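Long-range contact in phosphatidylinositol phosphate phosphatase (Schizosaccharomyces pombe, PDB 1I9Z), which removes the 5-phosphate from soluble and lipid inositol phosphates, including phosphatidylinositol 4,5-bisphosphate, through its magnesium-dependent synaptojanin-type catalytic domain: residues F19-N24 against I317-R322. Numbering follows the deposited sequence.
Sequences FSEHKN and IVKVDR
Five backbone hydrogen bonds join residues 19-24 to 317-322, whose strand parts 20-24 and 317-320 run antiparallel. Glu21 and Lys319 form one hydrogen-bonded pair: Lys319 N reaches Glu21 O at 2.8 Å, nearly along the C=O axis, and Glu21 N returns to Lys319 O in the carbonyl plane. Lys23 and Ile317 repeat this, with Ile317 N to Lys23 O the shortest at 2.7 Å. The ladder's last bond runs from Asp321 N to Phe19 O, just where Asp321 N-caps helix 322-343 through OD1 to Lys324 N. The first and last strands of this DNase I-like fold, 20-33 and 309-320, thus pair in the six-stranded sheet, their ends projecting toward the terminal helices. On the face of Ser20, His22, Val318 and Val320, Val318 CG1, anti to its backbone N (chi1 -174°), makes a CH-pi contact over the imidazole, while Val318 CG2 comes within 3.2 Å of both His22 CD2 and His22 NE2, a tight approach. An alanine at Val318 would probably lose this packing along the imidazole, since both methyls would be gone. On the other face, extended Glu21 and Lys319 run alongside, Glu21 OE1 4.5 Å from Lys319 NZ, too far for a salt bridge, and one water donates to both Glu21 OE1 and Lys319 O.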
# COMPACT_ATOMS: atom_id res chain seq x y z
N PHE A 19 1.67 30.43 1.24
CA PHE A 19 2.38 29.79 2.34
C PHE A 19 2.49 28.26 2.16
O PHE A 19 2.75 27.55 3.12
CB PHE A 19 1.69 30.12 3.68
CG PHE A 19 0.21 29.83 3.70
CD1 PHE A 19 -0.26 28.54 3.98
CD2 PHE A 19 -0.72 30.82 3.42
CE1 PHE A 19 -1.63 28.26 3.98
CE2 PHE A 19 -2.10 30.55 3.42
CZ PHE A 19 -2.55 29.26 3.71
N SER A 20 2.31 27.80 0.93
CA SER A 20 2.37 26.39 0.57
C SER A 20 3.09 26.15 -0.74
O SER A 20 2.98 26.94 -1.69
CB SER A 20 0.97 25.81 0.37
OG SER A 20 0.11 26.18 1.41
N GLU A 21 3.79 25.02 -0.80
CA GLU A 21 4.49 24.56 -2.00
C GLU A 21 3.97 23.13 -2.20
O GLU A 21 3.82 22.39 -1.22
CB GLU A 21 6.00 24.49 -1.78
CG GLU A 21 6.70 25.82 -1.56
CD GLU A 21 8.07 25.64 -0.90
OE1 GLU A 21 8.15 25.63 0.36
OE2 GLU A 21 9.08 25.51 -1.63
N HIS A 22 3.72 22.75 -3.45
CA HIS A 22 3.23 21.42 -3.77
C HIS A 22 4.26 20.74 -4.65
O HIS A 22 4.89 21.39 -5.48
CB HIS A 22 1.88 21.48 -4.48
CG HIS A 22 0.75 21.86 -3.58
ND1 HIS A 22 0.57 23.15 -3.11
CD2 HIS A 22 -0.28 21.14 -3.08
CE1 HIS A 22 -0.52 23.20 -2.36
NE2 HIS A 22 -1.05 21.99 -2.33
N LYS A 23 4.45 19.43 -4.43
CA LYS A 23 5.40 18.60 -5.17
C LYS A 23 4.72 17.20 -5.39
O LYS A 23 3.87 16.81 -4.61
CB LYS A 23 6.69 18.45 -4.32
CG LYS A 23 7.72 17.45 -4.84
CD LYS A 23 9.08 17.49 -4.09
CE LYS A 23 9.78 16.09 -4.05
NZ LYS A 23 10.14 15.47 -5.37
N ASN A 24 5.04 16.50 -6.47
CA ASN A 24 4.50 15.16 -6.72
C ASN A 24 5.64 14.19 -6.37
O ASN A 24 6.77 14.38 -6.79
CB ASN A 24 4.12 14.97 -8.19
CG ASN A 24 2.59 14.95 -8.41
OD1 ASN A 24 1.78 15.32 -7.52
ND2 ASN A 24 2.19 14.55 -9.62
N ILE A 317 2.26 16.17 -2.59
CA ILE A 317 2.78 16.53 -1.28
C ILE A 317 2.70 18.04 -1.07
O ILE A 317 2.86 18.79 -2.01
CB ILE A 317 4.32 16.06 -1.19
CG1 ILE A 317 4.37 14.74 -0.43
CG2 ILE A 317 5.29 17.12 -0.53
CD1 ILE A 317 3.32 13.83 -0.80
N VAL A 318 2.43 18.45 0.16
CA VAL A 318 2.38 19.89 0.45
C VAL A 318 3.34 20.25 1.57
O VAL A 318 3.39 19.57 2.58
CB VAL A 318 0.98 20.34 0.88
CG1 VAL A 318 0.92 21.88 1.04
CG2 VAL A 318 -0.03 19.85 -0.16
N LYS A 319 4.08 21.33 1.38
CA LYS A 319 4.97 21.80 2.43
C LYS A 319 4.43 23.19 2.80
O LYS A 319 4.42 24.12 1.97
CB LYS A 319 6.40 21.88 1.91
CG LYS A 319 7.34 22.46 2.96
CD LYS A 319 8.74 22.59 2.36
CE LYS A 319 9.76 23.22 3.33
NZ LYS A 319 11.13 23.13 2.71
N VAL A 320 3.97 23.32 4.04
CA VAL A 320 3.39 24.55 4.56
C VAL A 320 4.36 25.35 5.43
O VAL A 320 4.95 24.79 6.33
CB VAL A 320 2.16 24.23 5.44
CG1 VAL A 320 1.50 25.54 5.92
CG2 VAL A 320 1.14 23.38 4.65
N ASP A 321 4.53 26.64 5.13
CA ASP A 321 5.38 27.52 5.96
C ASP A 321 4.41 27.90 7.10
O ASP A 321 3.57 28.79 6.92
CB ASP A 321 5.76 28.76 5.14
CG ASP A 321 6.70 29.70 5.89
OD1 ASP A 321 6.56 29.84 7.12
OD2 ASP A 321 7.57 30.29 5.22
N ARG A 322 4.48 27.22 8.23
CA ARG A 322 3.55 27.46 9.34
C ARG A 322 3.64 28.86 9.93
O ARG A 322 2.63 29.44 10.34
CB ARG A 322 3.76 26.44 10.46
CG ARG A 322 3.57 25.01 10.06
CD ARG A 322 2.11 24.70 9.79
NE ARG A 322 1.93 23.32 9.30
CZ ARG A 322 0.76 22.79 8.93
NH1 ARG A 322 -0.37 23.50 8.98
NH2 ARG A 322 0.71 21.52 8.50
O HOH W 1 6.13 26.13 2.09